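Local coordinates for protein Afp3 (Serratia entomophila, PDB 6RBN) that probably forms part of the contractile sheath around the inner tube of the anti-feeding prophage, a phage-tail-like injection particle, modelled here in its extended state, at residues 275-280 / 294-299; 20-25 / 117-122; 208-213 / 268-273. One frame throughout, in Å; residues are numbered along the deposited sequence.

Interaction 1: 275-280 / 294-299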
ATOM      1  N   ALA D 275      -5.268  27.965  63.048  1.00 75.67           N
ATOM      2  CA  ALA D 275      -4.393  28.201  61.902  1.00 75.67           C
ATOM      3  C   ALA D 275      -3.673  26.924  61.490  1.00 75.67           C
ATOM      4  O   ALA D 275      -3.303  26.761  60.322  1.00 75.67           O
ATOM      5  CB  ALA D 275      -3.387  29.302  62.225  1.00 75.67           C
ATOM      6  N   GLY D 276      -3.465  26.010  62.437  1.00 76.70           N
ATOM      7  CA  GLY D 276      -2.934  24.707  62.088  1.00 76.70           C
ATOM      8  C   GLY D 276      -3.938  23.842  61.350  1.00 76.70           C
ATOM      9  O   GLY D 276      -3.594  23.179  60.372  1.00 76.70           O
ATOM     10  N   VAL D 277      -5.199  23.848  61.796  1.00 74.38           N
ATOM     11  CA  VAL D 277      -6.166  22.918  61.221  1.00 74.38           C
ATOM     12  C   VAL D 277      -6.695  23.426  59.889  1.00 74.38           C
ATOM     13  O   VAL D 277      -7.381  22.689  59.172  1.00 74.38           O
ATOM     14  CB  VAL D 277      -7.323  22.637  62.199  1.00 74.38           C
ATOM     15  CG1 VAL D 277      -6.787  22.194  63.545  1.00 74.38           C
ATOM     16  CG2 VAL D 277      -8.249  23.825  62.311  1.00 74.38           C
ATOM     17  N   TYR D 278      -6.417  24.683  59.537  1.00 75.62           N
ATOM     18  CA  TYR D 278      -6.701  25.120  58.175  1.00 75.62           C
ATOM     19  C   TYR D 278      -5.732  24.478  57.196  1.00 75.62           C
ATOM     20  O   TYR D 278      -6.127  24.046  56.111  1.00 75.62           O
ATOM     21  CB  TYR D 278      -6.640  26.641  58.039  1.00 75.62           C
ATOM     22  CG  TYR D 278      -7.809  27.410  58.607  1.00 75.62           C
ATOM     23  CD1 TYR D 278      -8.862  26.770  59.241  1.00 75.62           C
ATOM     24  CD2 TYR D 278      -7.904  28.777  58.413  1.00 75.62           C
ATOM     25  CE1 TYR D 278      -9.930  27.487  59.740  1.00 75.62           C
ATOM     26  CE2 TYR D 278      -8.974  29.491  58.889  1.00 75.62           C
ATOM     27  CZ  TYR D 278      -9.985  28.842  59.549  1.00 75.62           C
ATOM     28  OH  TYR D 278     -11.054  29.554  60.029  1.00 75.62           O
ATOM     29  N   GLY D 279      -4.452  24.414  57.562  1.00 78.94           N
ATOM     30  CA  GLY D 279      -3.472  23.801  56.684  1.00 78.94           C
ATOM     31  C   GLY D 279      -3.640  22.298  56.580  1.00 78.94           C
ATOM     32  O   GLY D 279      -3.303  21.695  55.559  1.00 78.94           O
ATOM     33  N   LYS D 280      -4.159  21.673  57.636  1.00 78.80           N
ATOM     34  CA  LYS D 280      -4.443  20.245  57.584  1.00 78.80           C
ATOM     35  C   LYS D 280      -5.647  19.955  56.699  1.00 78.80           C
ATOM     36  O   LYS D 280      -5.650  18.982  55.941  1.00 78.80           O
ATOM     37  CB  LYS D 280      -4.673  19.708  58.993  1.00 78.80           C
ATOM     38  CG  LYS D 280      -4.868  18.213  59.064  1.00 78.80           C
ATOM     39  CD  LYS D 280      -5.239  17.774  60.462  1.00 78.80           C
ATOM     40  CE  LYS D 280      -4.047  17.814  61.386  1.00 78.80           C
ATOM     41  NZ  LYS D 280      -4.394  17.273  62.724  1.00 78.80           N
ATOM     42  N   VAL D 294     -12.469  18.963  62.731  1.00 72.62           N
ATOM     43  CA  VAL D 294     -11.113  18.525  63.018  1.00 72.62           C
ATOM     44  C   VAL D 294     -10.942  18.436  64.524  1.00 72.62           C
ATOM     45  O   VAL D 294     -11.279  19.370  65.258  1.00 72.62           O
ATOM     46  CB  VAL D 294     -10.092  19.487  62.386  1.00 72.62           C
ATOM     47  CG1 VAL D 294      -8.670  19.038  62.684  1.00 72.62           C
ATOM     48  CG2 VAL D 294     -10.322  19.584  60.891  1.00 72.62           C
ATOM     49  N   VAL D 295     -10.437  17.304  64.990  1.00 72.81           N
ATOM     50  CA  VAL D 295     -10.145  17.105  66.400  1.00 72.81           C
ATOM     51  C   VAL D 295      -8.788  17.723  66.698  1.00 72.81           C
ATOM     52  O   VAL D 295      -7.799  17.429  66.016  1.00 72.81           O
ATOM     53  CB  VAL D 295     -10.173  15.613  66.761  1.00 72.81           C
ATOM     54  CG1 VAL D 295      -9.790  15.406  68.211  1.00 72.81           C
ATOM     55  CG2 VAL D 295     -11.543  15.036  66.486  1.00 72.81           C
ATOM     56  N   LEU D 296      -8.738  18.583  67.708  1.00 74.94           N
ATOM     57  CA  LEU D 296      -7.530  19.332  68.022  1.00 74.94           C
ATOM     58  C   LEU D 296      -6.531  18.428  68.734  1.00 74.94           C
ATOM     59  O   LEU D 296      -6.826  17.894  69.806  1.00 74.94           O
ATOM     60  CB  LEU D 296      -7.874  20.541  68.885  1.00 74.94           C
ATOM     61  CG  LEU D 296      -8.814  21.566  68.249  1.00 74.94           C
ATOM     62  CD1 LEU D 296      -9.186  22.643  69.245  1.00 74.94           C
ATOM     63  CD2 LEU D 296      -8.188  22.174  67.022  1.00 74.94           C
ATOM     64  N   ASN D 297      -5.351  18.260  68.142  1.00 79.25           N
ATOM     65  CA  ASN D 297      -4.295  17.485  68.767  1.00 79.25           C
ATOM     66  C   ASN D 297      -3.612  18.309  69.849  1.00 79.25           C
ATOM     67  O   ASN D 297      -3.763  19.531  69.919  1.00 79.25           O
ATOM     68  CB  ASN D 297      -3.261  17.040  67.736  1.00 79.25           C
ATOM     69  CG  ASN D 297      -3.816  16.051  66.748  1.00 79.25           C
ATOM     70  OD1 ASN D 297      -4.568  15.147  67.110  1.00 79.25           O
ATOM     71  ND2 ASN D 297      -3.449  16.211  65.486  1.00 79.25           N
ATOM     72  N   GLY D 298      -2.850  17.631  70.697  1.00 82.36           N
ATOM     73  CA  GLY D 298      -2.164  18.361  71.742  1.00 82.36           C
ATOM     74  C   GLY D 298      -3.007  18.505  72.988  1.00 82.36           C
ATOM     75  O   GLY D 298      -2.977  17.659  73.886  1.00 82.36           O
ATOM     76  N   VAL D 299      -3.743  19.612  73.036  1.00 83.44           N
ATOM     77  CA  VAL D 299      -4.521  20.098  74.171  1.00 83.44           C
ATOM     78  C   VAL D 299      -5.532  19.096  74.716  1.00 83.44           C
ATOM     79  O   VAL D 299      -5.938  18.154  74.029  1.00 83.44           O
ATOM     80  CB  VAL D 299      -5.243  21.385  73.762  1.00 83.44           C
ATOM     81  CG1 VAL D 299      -4.241  22.442  73.401  1.00 83.44           C
ATOM     82  CG2 VAL D 299      -6.142  21.105  72.575  1.00 83.44           C
TER

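Interaction 2: 20-25 / 117-122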
ATOM      1  N   MET D  20       9.605  17.508  65.653  1.00 96.23           N
ATOM      2  CA  MET D  20       8.251  17.770  65.203  1.00 96.23           C
ATOM      3  C   MET D  20       8.222  17.868  63.688  1.00 96.23           C
ATOM      4  O   MET D  20       9.091  18.493  63.072  1.00 96.23           O
ATOM      5  CB  MET D  20       7.719  19.052  65.822  1.00 96.23           C
ATOM      6  CG  MET D  20       7.611  18.982  67.323  1.00 96.23           C
ATOM      7  SD  MET D  20       7.083  20.548  67.986  1.00 96.23           S
ATOM      8  CE  MET D  20       5.443  20.552  67.315  1.00 96.23           C
ATOM      9  N   SER D  21       7.210  17.254  63.093  1.00 93.72           N
ATOM     10  CA  SER D  21       7.043  17.241  61.650  1.00 93.72           C
ATOM     11  C   SER D  21       6.318  18.496  61.190  1.00 93.72           C
ATOM     12  O   SER D  21       5.566  19.123  61.942  1.00 93.72           O
ATOM     13  CB  SER D  21       6.273  15.997  61.210  1.00 93.72           C
ATOM     14  OG  SER D  21       4.948  16.024  61.708  1.00 93.72           O
ATOM     15  N   VAL D  22       6.560  18.862  59.936  1.00 91.02           N
ATOM     16  CA  VAL D  22       5.939  20.025  59.320  1.00 91.02           C
ATOM     17  C   VAL D  22       5.355  19.593  57.979  1.00 91.02           C
ATOM     18  O   VAL D  22       5.905  18.729  57.290  1.00 91.02           O
ATOM     19  CB  VAL D  22       6.951  21.201  59.188  1.00 91.02           C
ATOM     20  CG1 VAL D  22       8.129  20.847  58.289  1.00 91.02           C
ATOM     21  CG2 VAL D  22       6.272  22.488  58.728  1.00 91.02           C
ATOM     22  N   SER D  23       4.195  20.151  57.643  1.00 91.54           N
ATOM     23  CA  SER D  23       3.537  19.854  56.387  1.00 91.54           C
ATOM     24  C   SER D  23       3.830  20.960  55.380  1.00 91.54           C
ATOM     25  O   SER D  23       4.517  21.940  55.674  1.00 91.54           O
ATOM     26  CB  SER D  23       2.031  19.684  56.595  1.00 91.54           C
ATOM     27  OG  SER D  23       1.429  20.911  56.955  1.00 91.54           O
ATOM     28  N   ALA D  24       3.301  20.798  54.172  1.00 94.73           N
ATOM     29  CA  ALA D  24       3.460  21.778  53.107  1.00 94.73           C
ATOM     30  C   ALA D  24       2.081  22.223  52.648  1.00 94.73           C
ATOM     31  O   ALA D  24       1.232  21.388  52.321  1.00 94.73           O
ATOM     32  CB  ALA D  24       4.257  21.199  51.938  1.00 94.73           C
ATOM     33  N   SER D  25       1.858  23.534  52.631  1.00 95.00           N
ATOM     34  CA  SER D  25       0.600  24.088  52.163  1.00 95.00           C
ATOM     35  C   SER D  25       0.860  25.465  51.575  1.00 95.00           C
ATOM     36  O   SER D  25       1.824  26.138  51.942  1.00 95.00           O
ATOM     37  CB  SER D  25      -0.435  24.176  53.289  1.00 95.00           C
ATOM     38  OG  SER D  25      -0.031  25.109  54.274  1.00 95.00           O
ATOM     39  N   LEU D 117       1.826  23.875  69.401  1.00 79.90           N
ATOM     40  CA  LEU D 117       0.486  23.419  69.062  1.00 79.90           C
ATOM     41  C   LEU D 117       0.106  23.744  67.626  1.00 79.90           C
ATOM     42  O   LEU D 117      -0.846  23.157  67.107  1.00 79.90           O
ATOM     43  CB  LEU D 117      -0.521  24.033  70.018  1.00 79.90           C
ATOM     44  CG  LEU D 117      -0.314  23.577  71.454  1.00 79.90           C
ATOM     45  CD1 LEU D 117      -1.236  24.356  72.325  1.00 79.90           C
ATOM     46  CD2 LEU D 117      -0.577  22.092  71.578  1.00 79.90           C
ATOM     47  N   TYR D 118       0.816  24.667  66.979  1.00 78.02           N
ATOM     48  CA  TYR D 118       0.579  24.923  65.563  1.00 78.02           C
ATOM     49  C   TYR D 118       1.124  23.793  64.700  1.00 78.02           C
ATOM     50  O   TYR D 118       0.450  23.325  63.777  1.00 78.02           O
ATOM     51  CB  TYR D 118       1.193  26.262  65.155  1.00 78.02           C
ATOM     52  CG  TYR D 118       1.128  26.526  63.671  1.00 78.02           C
ATOM     53  CD1 TYR D 118      -0.075  26.821  63.051  1.00 78.02           C
ATOM     54  CD2 TYR D 118       2.275  26.482  62.892  1.00 78.02           C
ATOM     55  CE1 TYR D 118      -0.132  27.061  61.695  1.00 78.02           C
ATOM     56  CE2 TYR D 118       2.224  26.718  61.540  1.00 78.02           C
ATOM     57  CZ  TYR D 118       1.022  27.008  60.949  1.00 78.02           C
ATOM     58  OH  TYR D 118       0.969  27.242  59.600  1.00 78.02           O
ATOM     59  N   PHE D 119       2.347  23.340  64.980  1.00 80.43           N
ATOM     60  CA  PHE D 119       2.944  22.311  64.137  1.00 80.43           C
ATOM     61  C   PHE D 119       2.395  20.926  64.467  1.00 80.43           C
ATOM     62  O   PHE D 119       2.482  20.009  63.643  1.00 80.43           O
ATOM     63  CB  PHE D 119       4.464  22.334  64.261  1.00 80.43           C
ATOM     64  CG  PHE D 119       5.106  23.556  63.677  1.00 80.43           C
ATOM     65  CD1 PHE D 119       5.228  23.701  62.309  1.00 80.43           C
ATOM     66  CD2 PHE D 119       5.624  24.538  64.494  1.00 80.43           C
ATOM     67  CE1 PHE D 119       5.822  24.818  61.769  1.00 80.43           C
ATOM     68  CE2 PHE D 119       6.222  25.659  63.960  1.00 80.43           C
ATOM     69  CZ  PHE D 119       6.320  25.795  62.596  1.00 80.43           C
ATOM     70  N   GLN D 120       1.832  20.749  65.666  1.00 82.09           N
ATOM     71  CA  GLN D 120       1.169  19.485  65.979  1.00 82.09           C
ATOM     72  C   GLN D 120      -0.162  19.347  65.255  1.00 82.09           C
ATOM     73  O   GLN D 120      -0.646  18.228  65.063  1.00 82.09           O
ATOM     74  CB  GLN D 120       0.949  19.342  67.484  1.00 82.09           C
ATOM     75  CG  GLN D 120       2.200  19.039  68.275  1.00 82.09           C
ATOM     76  CD  GLN D 120       1.939  18.964  69.764  1.00 82.09           C
ATOM     77  OE1 GLN D 120       0.811  19.143  70.215  1.00 82.09           O
ATOM     78  NE2 GLN D 120       2.989  18.717  70.535  1.00 82.09           N
ATOM     79  N   ASN D 121      -0.769  20.458  64.861  1.00 77.71           N
ATOM     80  CA  ASN D 121      -2.070  20.449  64.212  1.00 77.71           C
ATOM     81  C   ASN D 121      -1.983  20.663  62.707  1.00 77.71           C
ATOM     82  O   ASN D 121      -3.014  20.897  62.073  1.00 77.71           O
ATOM     83  CB  ASN D 121      -2.964  21.517  64.834  1.00 77.71           C
ATOM     84  CG  ASN D 121      -3.409  21.154  66.226  1.00 77.71           C
ATOM     85  OD1 ASN D 121      -3.838  20.036  66.478  1.00 77.71           O
ATOM     86  ND2 ASN D 121      -3.287  22.092  67.147  1.00 77.71           N
ATOM     87  N   GLY D 122      -0.794  20.578  62.126  1.00 77.89           N
ATOM     88  CA  GLY D 122      -0.614  20.898  60.724  1.00 77.89           C
ATOM     89  C   GLY D 122       0.224  22.146  60.540  1.00 77.89           C
ATOM     90  O   GLY D 122      -0.266  23.264  60.704  1.00 77.89           O
TER

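Interaction 3: 208-213 / 268-273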
ATOM      1  N   TYR D 208     -14.307  31.326  69.981  1.00 84.16           N
ATOM      2  CA  TYR D 208     -14.513  31.794  71.349  1.00 84.16           C
ATOM      3  C   TYR D 208     -13.687  31.120  72.450  1.00 84.16           C
ATOM      4  O   TYR D 208     -12.955  31.847  73.136  1.00 84.16           O
ATOM      5  CB  TYR D 208     -16.008  31.751  71.700  1.00 84.16           C
ATOM      6  CG  TYR D 208     -16.299  31.885  73.179  1.00 84.16           C
ATOM      7  CD1 TYR D 208     -16.068  33.069  73.857  1.00 84.16           C
ATOM      8  CD2 TYR D 208     -16.837  30.823  73.886  1.00 84.16           C
ATOM      9  CE1 TYR D 208     -16.330  33.176  75.206  1.00 84.16           C
ATOM     10  CE2 TYR D 208     -17.112  30.927  75.231  1.00 84.16           C
ATOM     11  CZ  TYR D 208     -16.861  32.107  75.885  1.00 84.16           C
ATOM     12  OH  TYR D 208     -17.138  32.215  77.228  1.00 84.16           O
ATOM     13  N   PRO D 209     -13.753  29.803  72.701  1.00 81.57           N
ATOM     14  CA  PRO D 209     -13.241  29.307  73.988  1.00 81.57           C
ATOM     15  C   PRO D 209     -11.721  29.247  74.026  1.00 81.57           C
ATOM     16  O   PRO D 209     -11.075  28.745  73.105  1.00 81.57           O
ATOM     17  CB  PRO D 209     -13.838  27.897  74.090  1.00 81.57           C
ATOM     18  CG  PRO D 209     -14.870  27.818  73.026  1.00 81.57           C
ATOM     19  CD  PRO D 209     -14.318  28.674  71.939  1.00 81.57           C
ATOM     20  N   ASN D 210     -11.155  29.796  75.098  1.00 84.55           N
ATOM     21  CA  ASN D 210      -9.736  29.612  75.357  1.00 84.55           C
ATOM     22  C   ASN D 210      -9.458  28.154  75.685  1.00 84.55           C
ATOM     23  O   ASN D 210     -10.261  27.470  76.323  1.00 84.55           O
ATOM     24  CB  ASN D 210      -9.265  30.500  76.507  1.00 84.55           C
ATOM     25  CG  ASN D 210      -9.133  31.948  76.108  1.00 84.55           C
ATOM     26  OD1 ASN D 210      -8.646  32.262  75.025  1.00 84.55           O
ATOM     27  ND2 ASN D 210      -9.555  32.844  76.987  1.00 84.55           N
ATOM     28  N   VAL D 211      -8.308  27.678  75.231  1.00 86.01           N
ATOM     29  CA  VAL D 211      -7.985  26.262  75.262  1.00 86.01           C
ATOM     30  C   VAL D 211      -6.807  26.067  76.205  1.00 86.01           C
ATOM     31  O   VAL D 211      -5.795  26.769  76.090  1.00 86.01           O
ATOM     32  CB  VAL D 211      -7.670  25.741  73.850  1.00 86.01           C
ATOM     33  CG1 VAL D 211      -7.451  24.289  73.893  1.00 86.01           C
ATOM     34  CG2 VAL D 211      -8.807  26.061  72.900  1.00 86.01           C
ATOM     35  N   GLU D 212      -6.935  25.125  77.135  1.00 90.54           N
ATOM     36  CA  GLU D 212      -5.988  24.978  78.230  1.00 90.54           C
ATOM     37  C   GLU D 212      -4.994  23.856  77.960  1.00 90.54           C
ATOM     38  O   GLU D 212      -5.359  22.791  77.454  1.00 90.54           O
ATOM     39  CB  GLU D 212      -6.722  24.718  79.544  1.00 90.54           C
ATOM     40  CG  GLU D 212      -7.516  25.913  80.028  1.00 90.54           C
ATOM     41  CD  GLU D 212      -8.243  25.640  81.320  1.00 90.54           C
ATOM     42  OE1 GLU D 212      -8.236  24.475  81.768  1.00 90.54           O
ATOM     43  OE2 GLU D 212      -8.819  26.589  81.891  1.00 90.54           O
ATOM     44  N   VAL D 213      -3.739  24.107  78.311  1.00 88.82           N
ATOM     45  CA  VAL D 213      -2.625  23.210  78.028  1.00 88.82           C
ATOM     46  C   VAL D 213      -1.992  22.834  79.362  1.00 88.82           C
ATOM     47  O   VAL D 213      -1.783  23.713  80.199  1.00 88.82           O
ATOM     48  CB  VAL D 213      -1.575  23.862  77.109  1.00 88.82           C
ATOM     49  CG1 VAL D 213      -0.455  22.896  76.767  1.00 88.82           C
ATOM     50  CG2 VAL D 213      -2.226  24.397  75.867  1.00 88.82           C
ATOM     51  N   LEU D 268      -4.611  29.157  76.480  1.00 86.98           N
ATOM     52  CA  LEU D 268      -4.205  29.785  75.241  1.00 86.98           C
ATOM     53  C   LEU D 268      -5.410  30.200  74.414  1.00 86.98           C
ATOM     54  O   LEU D 268      -6.435  29.512  74.427  1.00 86.98           O
ATOM     55  CB  LEU D 268      -3.335  28.841  74.406  1.00 86.98           C
ATOM     56  CG  LEU D 268      -1.931  28.640  74.948  1.00 86.98           C
ATOM     57  CD1 LEU D 268      -1.185  27.595  74.158  1.00 86.98           C
ATOM     58  CD2 LEU D 268      -1.214  29.956  74.877  1.00 86.98           C
ATOM     59  N   PRO D 269      -5.322  31.317  73.702  1.00 83.73           N
ATOM     60  CA  PRO D 269      -6.322  31.623  72.689  1.00 83.73           C
ATOM     61  C   PRO D 269      -6.199  30.658  71.526  1.00 83.73           C
ATOM     62  O   PRO D 269      -5.085  30.274  71.143  1.00 83.73           O
ATOM     63  CB  PRO D 269      -5.976  33.058  72.277  1.00 83.73           C
ATOM     64  CG  PRO D 269      -4.545  33.194  72.579  1.00 83.73           C
ATOM     65  CD  PRO D 269      -4.304  32.373  73.803  1.00 83.73           C
ATOM     66  N   PRO D 270      -7.318  30.230  70.941  1.00 80.32           N
ATOM     67  CA  PRO D 270      -7.289  29.089  70.022  1.00 80.32           C
ATOM     68  C   PRO D 270      -6.787  29.392  68.619  1.00 80.32           C
ATOM     69  O   PRO D 270      -6.777  28.478  67.794  1.00 80.32           O
ATOM     70  CB  PRO D 270      -8.765  28.661  69.984  1.00 80.32           C
ATOM     71  CG  PRO D 270      -9.510  29.904  70.233  1.00 80.32           C
ATOM     72  CD  PRO D 270      -8.688  30.710  71.185  1.00 80.32           C
ATOM     73  N   SER D 271      -6.347  30.618  68.319  1.00 79.64           N
ATOM     74  CA  SER D 271      -6.017  30.981  66.941  1.00 79.64           C
ATOM     75  C   SER D 271      -4.758  30.295  66.432  1.00 79.64           C
ATOM     76  O   SER D 271      -4.613  30.105  65.220  1.00 79.64           O
ATOM     77  CB  SER D 271      -5.864  32.489  66.810  1.00 79.64           C
ATOM     78  OG  SER D 271      -7.111  33.131  66.953  1.00 79.64           O
ATOM     79  N   ALA D 272      -3.839  29.925  67.322  1.00 79.50           N
ATOM     80  CA  ALA D 272      -2.644  29.211  66.886  1.00 79.50           C
ATOM     81  C   ALA D 272      -2.975  27.779  66.492  1.00 79.50           C
ATOM     82  O   ALA D 272      -2.276  27.168  65.676  1.00 79.50           O
ATOM     83  CB  ALA D 272      -1.588  29.234  67.986  1.00 79.50           C
ATOM     84  N   LEU D 273      -4.040  27.221  67.069  1.00 76.60           N
ATOM     85  CA  LEU D 273      -4.428  25.856  66.737  1.00 76.60           C
ATOM     86  C   LEU D 273      -5.312  25.821  65.500  1.00 76.60           C
ATOM     87  O   LEU D 273      -5.215  24.898  64.688  1.00 76.60           O
ATOM     88  CB  LEU D 273      -5.144  25.203  67.919  1.00 76.60           C
ATOM     89  CG  LEU D 273      -4.349  24.665  69.112  1.00 76.60           C
ATOM     90  CD1 LEU D 273      -3.886  25.763  70.053  1.00 76.60           C
ATOM     91  CD2 LEU D 273      -5.177  23.639  69.856  1.00 76.60           C
TER

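Interaction 1: 275-280 / 294-299
The segment 275-280 is a piece of helix 271-284, and irregular chain, 294-299, runs past it on the way to strand 301-302; the backbones are nearest at V277 and V294, whose CA atoms are 6.9 Å apart. The two segments meet through side chains. V277 is central. With its CG1 anti to the carbonyl carbon (chi1 -53°), this methyl leaves the helix toward the loop and is shared by two partners: V277 CG1 is 3.8 Å from V294 CG1 and 3.7 Å from L296 CD2. The two valines run antiparallel alongside each other, whereas L296 lies roughly perpendicular to V277 and touches it with CD2. The V294 methyl gets there because CG1 stands anti to its own backbone N (chi1 180°). One turn on, K280 carries the contact to its polar end. Its chain leaves with CG anti to the backbone N, runs past V294, with K280 CD 4.3 Å from V294 CG1, and bends at chi3 (-75°). That bend brings NZ up to the N297 side chain, the two side chains being roughly perpendicular. Around the pair, N121 lies against V277 and takes the backbone N-H of N297 on its OD1, L296 is hydrogen-bonded through its backbone to L330, and Y278 OH is bonded to Y207 OH. Both segments belong to the subtilisin-like region of the sheath protein, and the contact packs helix 271-284 on the connection that leads from it to strand 301-302. The chemistry is mainly aliphatic: V277, V294 and L296 form a small cluster between helix and loop, and K280 lays its methylenes beside it, leaving its ammonium group near the N297 side chain.

Interaction 2: 20-25 / 117-122
Apolar contact carries most of this surface pairing, in which an N-terminal loop, 20-25, lies on the C-terminal part of helix 111-120. M20 reaches with its terminal methyl: the chain bends at chi3 (67°), and M20 CE touches CB of F119 and CG of Q120, each at 3.7 Å. The M20 side chain runs roughly perpendicular to that of F119. V22 makes the second apolar touch. Its CG2, anti to the backbone N, comes obliquely to the F119 ring, with V22 CG2 3.9 Å from F119 CE1, and the two side chains lie alongside each other, pointing the same way. V22 also packs on D316 of a chain of Afp2, probably also a sheath protein, so this patch adjoins another subunit. From within its own helix the F119 ring meets Y118, whose CD2 stands over the centre of one face.

Polar atoms meet more loosely. Two acceptors, S21 O and F119 O, lie 3.6 Å apart. Farther along, S23 OG approaches the backbone of G122, with S23 OG 4.0 Å from G122 C. Within 117-122, N121 N donates to Y118 O at 3.3 Å, and G122 has a positive phi (113°).

As for its surroundings, W53 of helix 53-59 packs against both M20 and F119, continuing the apolar patch. Elsewhere Y118 meets F32 of strand 31-34 edge-to-face, and L117 and N121 pack on helix 271-284.

Interaction 3: 208-213 / 268-273
Of the flat groups, the N210 amide is the one in play: it sets OD1 against P269, with N210 OD1 3.4 Å from P269 CA, and P270 CD lies farther off. The P270 ring turns its outer carbons to the chain of 208-213, P270 CG lying 3.5 Å from P209 O, while P270 CB touches V211 CG2. The side chain of N210, with CG anti to its carbonyl carbon, thus hangs beside the double proline.

Next to this, V211 and L268 form an antiparallel hydrogen-bonded pair. V211 N donates to L268 O at 2.7 Å, almost straight (172°) and nearly along the C=O axis; the return bond from L268 N reaches V211 O from above the carbonyl plane. Both side chains emerge on the same face of the sheet, where V213 CG2 meets L268 CD1 at 3.8 Å.

Strand 211-213 lies in the middle of a three-stranded antiparallel sheet, between 266-268 and 301-302. L117 of helix 111-120 packs on V213 and L268. Directly after the prolines helix 271-284 begins, with S271 OG bonded to D188 and L186 of strand 185-188.

In the fold
From the N terminus, interaction 2 comes first, closing a long excursion between 20-25 and 117-122 that includes the unmodelled 68-105. Interaction 3 follows, joining 208-213 to 268-273 across a span that is largely unmodelled (215-264). Interaction 1 then closes a short loop from the same helix 271-284 to 294-299. The three stand in series, neither nested nor crossed, yet they touch in space. V299 packs on V211, V213 and L273, joining interactions 1 and 3. Y118 lies against the backbone of A272, joining 2 and 3, and by A275, joining 2 and 1. Together they tie helices 111-120 and 271-284 to the small sheet around strand 211-213.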